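Local coordinates for protein carboxypeptidase D (Drosophila melanogaster, PDB 3MN8) that removes C-terminal arginine or lysine from peptides and proteins as a zinc metallocarboxypeptidase, this piece holding the first carboxypeptidase domain followed by a transthyretin-like domain, at residues G338-V343 against N406-R411; L90-K95 against E373-L378; G381-H386 against V400-D405; D245-Q250 against L377-L382. All coordinates share one frame; numbering follows the deposited sequence.

In the fold
Contact 2 begins first along the chain, at 90-95, which runs into strand 93-97 of the central catalytic sheet. Contact 4 begins at 245-250, on a helix of the same catalytic domain. Contact 1 then opens at 338-343, the first strand of the transthyretin-like domain. Contacts 2 and 4 close on the overlapping segments 373-378 and 377-382, and both loops cross that of contact 1. Contact 3 is the hairpin between 381-386 and 400-405, nested inside the loop that contact 1 closes at 406-411. Contacts 1 and 3 are strand pairings within the small all-beta domain, one in each of its sheets. Contacts 2 and 4 fasten it to the catalytic domain.

Contact 1: G338-V343 against N406-R411; sequences GIKGLV and NQEALR
Ile339 and Leu410 pair in parallel in the three-stranded mixed sheet of the transthyretin-like domain, where strands 339-344 and 410-415 run side by side. Two backbone bonds hold the pairing. Leu410 N donates to Gly338 O at 3.0 Å, and Lys340 N to Leu410 O at the same distance. On one face of the sheet Ile339 CG2 packs on Leu410 CB at 3.8 Å, the two side chains at about a right angle. Lys340 and Arg411 lie on the other face. Lys340 has CG between the backbone N and the carbonyl carbon (chi1 64°), and CG touches Ala409 CB at 3.9 Å. Its extended chain carries NZ on to Glu408, where it meets the anti lone pair of OE2 at 3.3 Å in a salt bridge. NZ also bonds to Leu90 O of the catalytic domain. An alanine here would probably leave the Glu408 carboxylate without this counter-charge and Leu90 O without this donor. Arg411 bends back so that CD lies 3.8 Å from Gly341 CA, while NH1 pairs with Asp413. Strand 339-344 is the middle of this sheet: strand 373-376 flanks it on the side away from 410-415, and Glu408 touches helix 126-134 of the catalytic domain.

Contact 2: L90-K95 against E373-L378; sequences LTPPVK and EYWRLL
Leu90 and Glu373 bring the two backbones nearest, CA to CA 6.3 Å, and no backbone-to-backbone hydrogen bond joins the segments; side chains do the bridging. Glu373 reaches over from its strand with a chain extended beyond CG. Its OE1 takes the hydrogen bond of Leu90 N at 2.7 Å, nearly along the C-O axis and close to straight, 165° at the hydrogen. Leu90 answers with CD2, which packs on Glu373 CB at 3.9 Å, the two side chains sliding past each other in opposite directions. Trp375 NE1 donates to Leu90 O at 3.1 Å. That oxygen lies almost in the indole plane, while the N-H comes from above the carbonyl plane. One ring face carries two prolines near its rim. Pro92 CA makes an off-centre CH-pi contact, 4.3 Å from the centroid of the five-membered ring, and Pro93 CD sits 4.2 Å from Trp375 CZ2. An alanine in place of Trp375 would probably open a gap beside both prolines and leave Leu90 O with Lys340 NZ but without the indole N-H. Glu373 OE2 makes a salt bridge to Arg87 and a hydrogen bond to Ser369, which would fix the carboxylate. Leu90 is gripped through both its N-H and its carbonyl, so this buried joint between the domains combines directional polar bonds with proline-on-indole packing.

Contact 3: G381-H386 against V400-D405; sequences GLYSVH and VRVTND
Tyr383 CG and Val402 CG2 are both anti to their own carbonyl carbons (chi1 -48° for Tyr383), and on the face the two residues share this brings ring and methyl together. Val402 CG2 comes obliquely to the ring, 3.8 Å from Tyr383 CD1. Val400 O lies near the ring plane, at its edge. Val400 CG1 sits between the backbone N and the carbonyl carbon (chi1 67°) and touches Val385 CG2 at 4.0 Å. Beneath these side chains runs an antiparallel hairpin. Gly381 and Val402 form a hydrogen-bonded pair, with Gly381 N 2.9 Å from Val402 O. Tyr383 and Val400 form the next one: Tyr383 N bonds to Val400 O at 2.9 Å, and Val400 N to Tyr383 O at 2.8 Å. Leu382 and Arg401 make the non-hydrogen-bonded pair between them, with side chains on the opposite face. At Gly381 a side chain would run into the carbonyl oxygen of Pro380. The Tyr383 hydroxyl bonds to Thr379 O. The hairpin is thus two-sided: valines and the tyrosine ring supply apolar packing on the inner face, the exposed Leu382 and Arg401 lie on the outer one, and the backbones of Gly381 and Tyr383 bond across while Ser384 bonds to Ala359.

Contact 4: D245-Q250 against L377-L382; sequences DRVFKQ and LLTPGL
Thr379 leans on three residues of the helix that begins at Asp245, and its side chain can be followed atom by atom. CB lies 4.2 Å from Gln250 OE1. OG1, anti to the carbonyl carbon (chi1 -72°), rests 3.7 Å from Arg246 CB and as far from Gln250 OE1, too long for a hydrogen bond. CG2 is 4.1 Å from the same OE1. The amide oxygen OE1 also meets Pro380 CD at 3.7 Å, the two side chains reaching tip to tip. Gln250 NE2 is held by Gln334. Val247 fills the other part of the contact. Its CG2 lies against the backbone of 377-379, 3.7 Å from both Leu377 O and Thr379 N. Its CG1 packs on Leu377 CB at 4.2 Å, the side chains crossing at about a right angle. No hydrogen bond crosses between the segments, so this is van der Waals packing of mixed apolar and polar groups. Val247 and Leu377 both touch Phe300 of the catalytic sheet. Helix 245-257 belongs to the catalytic domain and 377-382 to the transthyretin-like domain. Their packing is part of the two-domain arrangement characteristic of the carboxypeptidase N/E branch of the M14 family.

Contact 1: G338-V343 against N406-R411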
loop_
_atom_site.group_PDB
_atom_site.type_symbol
_atom_site.label_atom_id
_atom_site.label_comp_id
_atom_site.label_asym_id
_atom_site.label_seq_id
_atom_site.Cartn_x
_atom_site.Cartn_y
_atom_site.Cartn_z
ATOM N N GLY A 338 0.172 -10.284 13.067
ATOM C CA GLY A 338 0.580 -11.622 12.699
ATOM C C GLY A 338 1.956 -11.982 13.214
ATOM O O GLY A 338 2.274 -11.749 14.384
ATOM N N ILE A 339 2.763 -12.558 12.331
ATOM C CA ILE A 339 4.073 -13.054 12.707
ATOM C C ILE A 339 5.110 -12.685 11.681
ATOM O O ILE A 339 4.820 -12.073 10.647
ATOM C CB ILE A 339 4.117 -14.586 12.818
ATOM C CG1 ILE A 339 3.680 -15.207 11.484
ATOM C CG2 ILE A 339 3.281 -15.067 14.009
ATOM C CD1 ILE A 339 3.748 -16.731 11.426
ATOM N N LYS A 340 6.335 -13.076 11.991
ATOM C CA LYS A 340 7.459 -12.825 11.125
ATOM C C LYS A 340 8.603 -13.665 11.640
ATOM O O LYS A 340 8.593 -14.078 12.813
ATOM C CB LYS A 340 7.828 -11.338 11.102
ATOM C CG LYS A 340 8.307 -10.733 12.412
ATOM C CD LYS A 340 8.782 -9.307 12.146
ATOM C CE LYS A 340 9.168 -8.572 13.404
ATOM N NZ LYS A 340 9.347 -7.125 13.097
ATOM N N GLY A 341 9.564 -13.946 10.761
ATOM C CA GLY A 341 10.673 -14.802 11.131
ATOM C C GLY A 341 11.647 -15.128 10.025
ATOM O O GLY A 341 11.631 -14.543 8.935
ATOM N N LEU A 342 12.512 -16.086 10.321
ATOM C CA LEU A 342 13.562 -16.463 9.400
ATOM C C LEU A 342 13.488 -17.929 9.078
ATOM O O LEU A 342 13.315 -18.769 9.966
ATOM C CB LEU A 342 14.929 -16.171 10.006
ATOM C CG LEU A 342 15.168 -14.725 10.443
ATOM C CD1 LEU A 342 16.478 -14.658 11.201
ATOM C CD2 LEU A 342 15.151 -13.746 9.258
ATOM N N VAL A 343 13.617 -18.234 7.796
ATOM C CA VAL A 343 13.817 -19.604 7.384
ATOM C C VAL A 343 15.298 -19.677 7.093
ATOM O O VAL A 343 15.831 -18.945 6.249
ATOM C CB VAL A 343 12.987 -19.978 6.149
ATOM C CG1 VAL A 343 13.324 -21.389 5.689
ATOM C CG2 VAL A 343 11.504 -19.829 6.454
ATOM N N ASN A 406 0.649 -6.714 21.057
ATOM C CA ASN A 406 1.965 -6.091 21.138
ATOM C C ASN A 406 2.386 -5.382 19.867
ATOM O O ASN A 406 1.824 -5.600 18.790
ATOM C CB ASN A 406 3.064 -7.066 21.555
ATOM C CG ASN A 406 4.433 -6.398 21.596
ATOM O OD1 ASN A 406 4.671 -5.494 22.400
ATOM N ND2 ASN A 406 5.326 -6.816 20.704
ATOM N N GLN A 407 3.408 -4.546 20.022
ATOM C CA GLN A 407 3.804 -3.605 18.996
ATOM C C GLN A 407 4.331 -4.263 17.730
ATOM O O GLN A 407 4.174 -3.718 16.640
ATOM C CB GLN A 407 4.829 -2.620 19.556
ATOM C CG GLN A 407 4.206 -1.411 20.231
ATOM C CD GLN A 407 5.245 -0.453 20.791
ATOM O OE1 GLN A 407 6.348 -0.861 21.160
ATOM N NE2 GLN A 407 4.894 0.830 20.862
ATOM N N GLU A 408 4.954 -5.427 17.863
ATOM C CA GLU A 408 5.540 -6.080 16.699
ATOM C C GLU A 408 5.160 -7.555 16.562
ATOM O O GLU A 408 4.963 -8.263 17.557
ATOM C CB GLU A 408 7.059 -5.861 16.656
ATOM C CG GLU A 408 7.409 -4.391 16.447
ATOM C CD GLU A 408 8.885 -4.129 16.223
ATOM O OE1 GLU A 408 9.385 -3.137 16.793
ATOM O OE2 GLU A 408 9.542 -4.896 15.481
ATOM N N ALA A 409 5.033 -7.990 15.307
ATOM C CA ALA A 409 4.618 -9.341 14.966
ATOM C C ALA A 409 5.429 -10.371 15.732
ATOM O O ALA A 409 6.635 -10.207 15.949
ATOM C CB ALA A 409 4.747 -9.574 13.475
ATOM N N LEU A 410 4.745 -11.430 16.142
ATOM C CA LEU A 410 5.357 -12.511 16.885
ATOM C C LEU A 410 6.449 -13.189 16.065
ATOM O O LEU A 410 6.215 -13.597 14.921
ATOM C CB LEU A 410 4.288 -13.521 17.281
ATOM C CG LEU A 410 3.498 -13.063 18.496
ATOM C CD1 LEU A 410 2.114 -13.695 18.517
ATOM C CD2 LEU A 410 4.296 -13.390 19.754
ATOM N N ARG A 411 7.643 -13.297 16.652
ATOM C CA ARG A 411 8.762 -13.951 15.984
ATOM C C ARG A 411 8.559 -15.453 15.935
ATOM O O ARG A 411 8.023 -16.043 16.867
ATOM C CB ARG A 411 10.083 -13.651 16.675
ATOM C CG ARG A 411 11.221 -14.445 16.071
ATOM C CD ARG A 411 11.656 -13.872 14.734
ATOM N NE ARG A 411 12.778 -12.965 14.915
ATOM C CZ ARG A 411 14.059 -13.312 14.781
ATOM N NH1 ARG A 411 14.382 -14.549 14.435
ATOM N NH2 ARG A 411 15.024 -12.419 14.972
#

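Contact 2: L90-K95 against E373-L378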
loop_
_atom_site.group_PDB
_atom_site.type_symbol
_atom_site.label_atom_id
_atom_site.label_comp_id
_atom_site.label_asym_id
_atom_site.label_seq_id
_atom_site.Cartn_x
_atom_site.Cartn_y
_atom_site.Cartn_z
ATOM N N LEU A 90 13.918 -7.881 9.442
ATOM C CA LEU A 90 12.565 -8.061 9.948
ATOM C C LEU A 90 11.786 -6.764 10.134
ATOM O O LEU A 90 10.698 -6.776 10.704
ATOM C CB LEU A 90 12.560 -8.894 11.232
ATOM C CG LEU A 90 12.897 -10.368 10.987
ATOM C CD1 LEU A 90 12.951 -11.185 12.272
ATOM C CD2 LEU A 90 11.887 -10.951 10.015
ATOM N N THR A 91 12.336 -5.654 9.654
ATOM C CA THR A 91 11.533 -4.450 9.504
ATOM C C THR A 91 10.727 -4.550 8.221
ATOM O O THR A 91 11.303 -4.797 7.155
ATOM C CB THR A 91 12.367 -3.158 9.442
ATOM O OG1 THR A 91 13.018 -2.941 10.703
ATOM C CG2 THR A 91 11.456 -1.980 9.148
ATOM N N PRO A 92 9.393 -4.367 8.330
ATOM C CA PRO A 92 8.437 -4.437 7.218
ATOM C C PRO A 92 8.561 -3.261 6.261
ATOM O O PRO A 92 8.417 -2.107 6.681
ATOM C CB PRO A 92 7.071 -4.372 7.912
ATOM C CG PRO A 92 7.342 -4.594 9.374
ATOM C CD PRO A 92 8.724 -4.120 9.620
ATOM N N PRO A 93 8.821 -3.545 4.979
ATOM C CA PRO A 93 8.699 -2.492 3.971
ATOM C C PRO A 93 7.226 -2.333 3.623
ATOM O O PRO A 93 6.474 -3.308 3.537
ATOM C CB PRO A 93 9.493 -3.032 2.765
ATOM C CG PRO A 93 9.751 -4.475 3.051
ATOM C CD PRO A 93 9.126 -4.849 4.382
ATOM N N VAL A 94 6.806 -1.091 3.442
ATOM C CA VAL A 94 5.421 -0.803 3.160
ATOM C C VAL A 94 5.405 0.343 2.165
ATOM O O VAL A 94 6.394 1.077 2.064
ATOM C CB VAL A 94 4.683 -0.386 4.442
ATOM C CG1 VAL A 94 3.213 -0.151 4.159
ATOM C CG2 VAL A 94 4.869 -1.438 5.532
ATOM N N LYS A 95 4.304 0.494 1.426
ATOM C CA LYS A 95 4.158 1.603 0.476
ATOM C C LYS A 95 2.754 2.212 0.435
ATOM O O LYS A 95 1.747 1.533 0.660
ATOM C CB LYS A 95 4.585 1.182 -0.932
ATOM C CG LYS A 95 3.728 0.102 -1.566
ATOM C CD LYS A 95 4.612 -1.031 -2.083
ATOM C CE LYS A 95 3.991 -1.705 -3.302
ATOM N NZ LYS A 95 2.586 -2.153 -3.101
ATOM N N GLU A 373 13.694 -13.697 5.266
ATOM C CA GLU A 373 12.673 -13.095 6.099
ATOM C C GLU A 373 11.286 -13.291 5.514
ATOM O O GLU A 373 11.116 -13.367 4.295
ATOM C CB GLU A 373 12.916 -11.594 6.261
ATOM C CG GLU A 373 14.323 -11.132 6.006
ATOM C CD GLU A 373 14.412 -9.615 5.961
ATOM O OE1 GLU A 373 14.189 -8.989 7.022
ATOM O OE2 GLU A 373 14.694 -9.053 4.869
ATOM N N TYR A 374 10.293 -13.351 6.396
ATOM C CA TYR A 374 8.898 -13.356 5.982
ATOM C C TYR A 374 8.077 -12.656 7.059
ATOM O O TYR A 374 8.427 -12.672 8.244
ATOM C CB TYR A 374 8.382 -14.778 5.792
ATOM C CG TYR A 374 8.070 -15.456 7.104
ATOM C CD1 TYR A 374 9.037 -16.216 7.769
ATOM C CD2 TYR A 374 6.816 -15.314 7.697
ATOM C CE1 TYR A 374 8.753 -16.816 8.997
ATOM C CE2 TYR A 374 6.527 -15.909 8.914
ATOM C CZ TYR A 374 7.497 -16.658 9.556
ATOM O OH TYR A 374 7.199 -17.247 10.756
ATOM N N TRP A 375 6.995 -12.022 6.630
ATOM C CA TRP A 375 6.032 -11.444 7.535
ATOM C C TRP A 375 4.695 -11.988 7.091
ATOM O O TRP A 375 4.331 -11.843 5.921
ATOM C CB TRP A 375 5.994 -9.922 7.401
ATOM C CG TRP A 375 7.310 -9.257 7.553
ATOM C CD1 TRP A 375 7.761 -8.550 8.642
ATOM C CD2 TRP A 375 8.356 -9.203 6.577
ATOM N NE1 TRP A 375 9.032 -8.078 8.402
ATOM C CE2 TRP A 375 9.420 -8.469 7.144
ATOM C CE3 TRP A 375 8.501 -9.714 5.279
ATOM C CZ2 TRP A 375 10.605 -8.241 6.463
ATOM C CZ3 TRP A 375 9.681 -9.494 4.610
ATOM C CH2 TRP A 375 10.716 -8.763 5.198
ATOM N N ARG A 376 3.958 -12.614 8.001
ATOM C CA ARG A 376 2.648 -13.132 7.645
ATOM C C ARG A 376 1.588 -12.436 8.473
ATOM O O ARG A 376 1.426 -12.685 9.677
ATOM C CB ARG A 376 2.583 -14.648 7.816
ATOM C CG ARG A 376 1.219 -15.263 7.525
ATOM C CD ARG A 376 0.814 -15.108 6.073
ATOM N NE ARG A 376 -0.515 -15.665 5.816
ATOM C CZ ARG A 376 -1.170 -15.574 4.661
ATOM N NH1 ARG A 376 -0.638 -14.939 3.628
ATOM N NH2 ARG A 376 -2.366 -16.122 4.533
ATOM N N LEU A 377 0.878 -11.534 7.814
ATOM C CA LEU A 377 -0.152 -10.773 8.489
ATOM C C LEU A 377 -1.244 -11.727 8.908
ATOM O O LEU A 377 -1.698 -12.545 8.114
ATOM C CB LEU A 377 -0.717 -9.712 7.551
ATOM C CG LEU A 377 0.296 -8.723 6.987
ATOM C CD1 LEU A 377 -0.438 -7.597 6.286
ATOM C CD2 LEU A 377 1.207 -8.190 8.084
ATOM N N LEU A 378 -1.688 -11.615 10.148
ATOM C CA LEU A 378 -2.726 -12.510 10.628
ATOM C C LEU A 378 -3.756 -11.812 11.511
ATOM O O LEU A 378 -3.456 -10.903 12.266
ATOM C CB LEU A 378 -2.108 -13.720 11.353
ATOM C CG LEU A 378 -1.357 -14.783 10.528
ATOM C CD1 LEU A 378 -0.615 -15.754 11.419
ATOM C CD2 LEU A 378 -2.298 -15.554 9.616
#

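Contact 3: G381-H386 against V400-D405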
loop_
_atom_site.group_PDB
_atom_site.type_symbol
_atom_site.label_atom_id
_atom_site.label_comp_id
_atom_site.label_asym_id
_atom_site.label_seq_id
_atom_site.Cartn_x
_atom_site.Cartn_y
_atom_site.Cartn_z
ATOM N N GLY A 381 -6.015 -15.187 16.641
ATOM C CA GLY A 381 -6.370 -16.591 16.580
ATOM C C GLY A 381 -5.149 -17.473 16.743
ATOM O O GLY A 381 -4.066 -16.979 17.059
ATOM N N LEU A 382 -5.306 -18.780 16.548
ATOM C CA LEU A 382 -4.159 -19.663 16.668
ATOM C C LEU A 382 -3.967 -20.465 15.400
ATOM O O LEU A 382 -4.934 -20.936 14.806
ATOM C CB LEU A 382 -4.260 -20.560 17.906
ATOM C CG LEU A 382 -5.235 -21.733 17.963
ATOM C CD1 LEU A 382 -4.820 -22.872 17.032
ATOM C CD2 LEU A 382 -5.312 -22.235 19.393
ATOM N N TYR A 383 -2.708 -20.615 14.996
ATOM C CA TYR A 383 -2.385 -21.219 13.711
ATOM C C TYR A 383 -1.256 -22.255 13.748
ATOM O O TYR A 383 -0.413 -22.261 14.634
ATOM C CB TYR A 383 -2.015 -20.130 12.724
ATOM C CG TYR A 383 -2.979 -18.972 12.671
ATOM C CD1 TYR A 383 -3.003 -18.009 13.679
ATOM C CD2 TYR A 383 -3.846 -18.818 11.590
ATOM C CE1 TYR A 383 -3.882 -16.929 13.623
ATOM C CE2 TYR A 383 -4.727 -17.744 11.520
ATOM C CZ TYR A 383 -4.743 -16.801 12.537
ATOM O OH TYR A 383 -5.620 -15.737 12.456
ATOM N N SER A 384 -1.258 -23.140 12.760
ATOM C CA SER A 384 -0.145 -24.051 12.540
ATOM C C SER A 384 0.628 -23.572 11.323
ATOM O O SER A 384 0.163 -23.663 10.182
ATOM C CB SER A 384 -0.643 -25.480 12.334
ATOM O OG SER A 384 -0.795 -26.134 13.581
ATOM N N VAL A 385 1.807 -23.031 11.574
ATOM C CA VAL A 385 2.627 -22.497 10.499
ATOM C C VAL A 385 3.726 -23.489 10.167
ATOM O O VAL A 385 4.277 -24.126 11.069
ATOM C CB VAL A 385 3.267 -21.163 10.916
ATOM C CG1 VAL A 385 3.805 -20.440 9.710
ATOM C CG2 VAL A 385 2.252 -20.306 11.648
ATOM N N HIS A 386 4.034 -23.635 8.881
ATOM C CA HIS A 386 5.185 -24.435 8.460
ATOM C C HIS A 386 5.860 -23.871 7.226
ATOM O O HIS A 386 5.270 -23.068 6.496
ATOM C CB HIS A 386 4.815 -25.916 8.255
ATOM C CG HIS A 386 4.117 -26.221 6.957
ATOM N ND1 HIS A 386 3.754 -25.259 6.045
ATOM C CD2 HIS A 386 3.706 -27.406 6.439
ATOM C CE1 HIS A 386 3.158 -25.835 5.013
ATOM N NE2 HIS A 386 3.119 -27.135 5.228
ATOM N N VAL A 400 1.060 -21.426 16.920
ATOM C CA VAL A 400 1.280 -20.124 17.518
ATOM C C VAL A 400 -0.042 -19.432 17.788
ATOM O O VAL A 400 -0.962 -19.469 16.966
ATOM C CB VAL A 400 2.151 -19.227 16.613
ATOM C CG1 VAL A 400 1.411 -18.881 15.339
ATOM C CG2 VAL A 400 2.553 -17.960 17.353
ATOM N N ARG A 401 -0.136 -18.804 18.952
ATOM C CA ARG A 401 -1.320 -18.035 19.310
ATOM C C ARG A 401 -1.103 -16.570 18.925
ATOM O O ARG A 401 -0.335 -15.845 19.557
ATOM C CB ARG A 401 -1.634 -18.197 20.806
ATOM C CG ARG A 401 -2.732 -17.292 21.315
ATOM C CD ARG A 401 -2.625 -17.120 22.822
ATOM N NE ARG A 401 -2.801 -18.386 23.489
ATOM C CZ ARG A 401 -2.008 -18.942 24.400
ATOM N NH1 ARG A 401 -0.903 -18.357 24.850
ATOM N NH2 ARG A 401 -2.362 -20.125 24.870
ATOM N N VAL A 402 -1.765 -16.142 17.865
ATOM C CA VAL A 402 -1.630 -14.757 17.426
ATOM C C VAL A 402 -2.600 -13.822 18.132
ATOM O O VAL A 402 -3.799 -13.789 17.821
ATOM C CB VAL A 402 -1.820 -14.586 15.921
ATOM C CG1 VAL A 402 -1.821 -13.105 15.572
ATOM C CG2 VAL A 402 -0.737 -15.323 15.181
ATOM N N THR A 403 -2.061 -13.091 19.105
ATOM C CA THR A 403 -2.722 -11.935 19.686
ATOM C C THR A 403 -2.068 -10.733 19.047
ATOM O O THR A 403 -0.840 -10.659 18.965
ATOM C CB THR A 403 -2.546 -11.858 21.223
ATOM O OG1 THR A 403 -3.008 -10.586 21.688
ATOM C CG2 THR A 403 -1.086 -12.024 21.623
ATOM N N ASN A 404 -2.878 -9.807 18.550
ATOM C CA ASN A 404 -2.311 -8.620 17.928
ATOM C C ASN A 404 -2.381 -7.462 18.902
ATOM O O ASN A 404 -2.950 -6.405 18.606
ATOM C CB ASN A 404 -3.003 -8.296 16.599
ATOM C CG ASN A 404 -2.669 -9.306 15.515
ATOM O OD1 ASN A 404 -1.518 -9.732 15.381
ATOM N ND2 ASN A 404 -3.677 -9.708 14.748
ATOM N N ASP A 405 -1.791 -7.693 20.072
ATOM C CA ASP A 405 -1.784 -6.730 21.167
ATOM C C ASP A 405 -0.453 -5.981 21.229
ATOM O O ASP A 405 -0.428 -4.755 21.426
ATOM C CB ASP A 405 -2.061 -7.443 22.500
ATOM C CG ASP A 405 -2.405 -6.476 23.632
ATOM O OD1 ASP A 405 -1.996 -5.293 23.581
ATOM O OD2 ASP A 405 -3.089 -6.905 24.585
#

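Contact 4: D245-Q250 against L377-L382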
loop_
_atom_site.group_PDB
_atom_site.type_symbol
_atom_site.label_atom_id
_atom_site.label_comp_id
_atom_site.label_asym_id
_atom_site.label_seq_id
_atom_site.Cartn_x
_atom_site.Cartn_y
_atom_site.Cartn_z
ATOM N N ASP A 245 -9.161 -13.144 3.155
ATOM C CA ASP A 245 -10.264 -12.208 3.313
ATOM C C ASP A 245 -10.391 -11.609 4.709
ATOM O O ASP A 245 -10.634 -10.412 4.848
ATOM C CB ASP A 245 -11.596 -12.835 2.924
ATOM C CG ASP A 245 -12.642 -11.792 2.667
ATOM O OD1 ASP A 245 -12.394 -10.920 1.805
ATOM O OD2 ASP A 245 -13.689 -11.826 3.334
ATOM N N ARG A 246 -10.265 -12.444 5.734
ATOM C CA ARG A 246 -10.336 -11.947 7.099
ATOM C C ARG A 246 -9.370 -10.774 7.279
ATOM O O ARG A 246 -9.771 -9.679 7.666
ATOM C CB ARG A 246 -10.003 -13.053 8.096
ATOM C CG ARG A 246 -10.841 -14.291 7.948
ATOM C CD ARG A 246 -10.248 -15.439 8.752
ATOM N NE ARG A 246 -10.884 -15.603 10.058
ATOM C CZ ARG A 246 -10.431 -16.414 11.010
ATOM N NH1 ARG A 246 -9.331 -17.133 10.810
ATOM N NH2 ARG A 246 -11.070 -16.503 12.166
ATOM N N VAL A 247 -8.095 -11.003 6.992
ATOM C CA VAL A 247 -7.095 -9.959 7.154
ATOM C C VAL A 247 -7.458 -8.739 6.319
ATOM O O VAL A 247 -7.351 -7.590 6.771
ATOM C CB VAL A 247 -5.688 -10.443 6.764
ATOM C CG1 VAL A 247 -4.752 -9.263 6.620
ATOM C CG2 VAL A 247 -5.160 -11.417 7.804
ATOM N N PHE A 248 -7.898 -8.995 5.096
ATOM C CA PHE A 248 -8.229 -7.897 4.207
ATOM C C PHE A 248 -9.335 -7.054 4.800
ATOM O O PHE A 248 -9.227 -5.829 4.840
ATOM C CB PHE A 248 -8.556 -8.388 2.794
ATOM C CG PHE A 248 -7.371 -8.350 1.881
ATOM C CD1 PHE A 248 -6.736 -7.150 1.620
ATOM C CD2 PHE A 248 -6.868 -9.501 1.322
ATOM C CE1 PHE A 248 -5.637 -7.097 0.798
ATOM C CE2 PHE A 248 -5.764 -9.456 0.500
ATOM C CZ PHE A 248 -5.148 -8.246 0.236
ATOM N N LYS A 249 -10.376 -7.719 5.293
ATOM C CA LYS A 249 -11.492 -7.039 5.947
ATOM C C LYS A 249 -11.031 -6.250 7.175
ATOM O O LYS A 249 -11.563 -5.175 7.463
ATOM C CB LYS A 249 -12.590 -8.038 6.317
ATOM C CG LYS A 249 -13.742 -8.052 5.326
ATOM C CD LYS A 249 -14.661 -9.261 5.466
ATOM C CE LYS A 249 -15.685 -9.254 4.332
ATOM N NZ LYS A 249 -16.240 -10.607 4.058
ATOM N N GLN A 250 -10.032 -6.778 7.887
ATOM C CA GLN A 250 -9.464 -6.087 9.047
ATOM C C GLN A 250 -8.716 -4.819 8.617
ATOM O O GLN A 250 -8.840 -3.765 9.237
ATOM C CB GLN A 250 -8.547 -7.018 9.860
ATOM C CG GLN A 250 -7.983 -6.348 11.114
ATOM C CD GLN A 250 -7.407 -7.329 12.130
ATOM O OE1 GLN A 250 -7.959 -8.404 12.366
ATOM N NE2 GLN A 250 -6.305 -6.942 12.754
ATOM N N LEU A 377 0.878 -11.534 7.814
ATOM C CA LEU A 377 -0.152 -10.773 8.489
ATOM C C LEU A 377 -1.244 -11.727 8.908
ATOM O O LEU A 377 -1.698 -12.545 8.114
ATOM C CB LEU A 377 -0.717 -9.712 7.551
ATOM C CG LEU A 377 0.296 -8.723 6.987
ATOM C CD1 LEU A 377 -0.438 -7.597 6.286
ATOM C CD2 LEU A 377 1.207 -8.190 8.084
ATOM N N LEU A 378 -1.688 -11.615 10.148
ATOM C CA LEU A 378 -2.726 -12.510 10.628
ATOM C C LEU A 378 -3.756 -11.812 11.511
ATOM O O LEU A 378 -3.456 -10.903 12.266
ATOM C CB LEU A 378 -2.108 -13.720 11.353
ATOM C CG LEU A 378 -1.357 -14.783 10.528
ATOM C CD1 LEU A 378 -0.615 -15.754 11.419
ATOM C CD2 LEU A 378 -2.298 -15.554 9.616
ATOM N N THR A 379 -4.990 -12.248 11.369
ATOM C CA THR A 379 -6.045 -11.923 12.292
ATOM C C THR A 379 -5.717 -12.632 13.593
ATOM O O THR A 379 -5.025 -13.650 13.575
ATOM C CB THR A 379 -7.356 -12.469 11.729
ATOM O OG1 THR A 379 -7.744 -11.657 10.615
ATOM C CG2 THR A 379 -8.472 -12.477 12.778
ATOM N N PRO A 380 -6.185 -12.088 14.728
ATOM C CA PRO A 380 -6.068 -12.834 15.989
ATOM C C PRO A 380 -6.629 -14.270 15.896
ATOM O O PRO A 380 -7.594 -14.531 15.158
ATOM C CB PRO A 380 -6.881 -11.985 16.967
ATOM C CG PRO A 380 -6.722 -10.581 16.434
ATOM C CD PRO A 380 -6.703 -10.723 14.930
ATOM N N GLY A 381 -6.015 -15.187 16.641
ATOM C CA GLY A 381 -6.370 -16.591 16.580
ATOM C C GLY A 381 -5.149 -17.473 16.743
ATOM O O GLY A 381 -4.066 -16.979 17.059
ATOM N N LEU A 382 -5.306 -18.780 16.548
ATOM C CA LEU A 382 -4.159 -19.663 16.668
ATOM C C LEU A 382 -3.967 -20.465 15.400
ATOM O O LEU A 382 -4.934 -20.936 14.806
ATOM C CB LEU A 382 -4.260 -20.560 17.906
ATOM C CG LEU A 382 -5.235 -21.733 17.963
ATOM C CD1 LEU A 382 -4.820 -22.872 17.032
ATOM C CD2 LEU A 382 -5.312 -22.235 19.393
#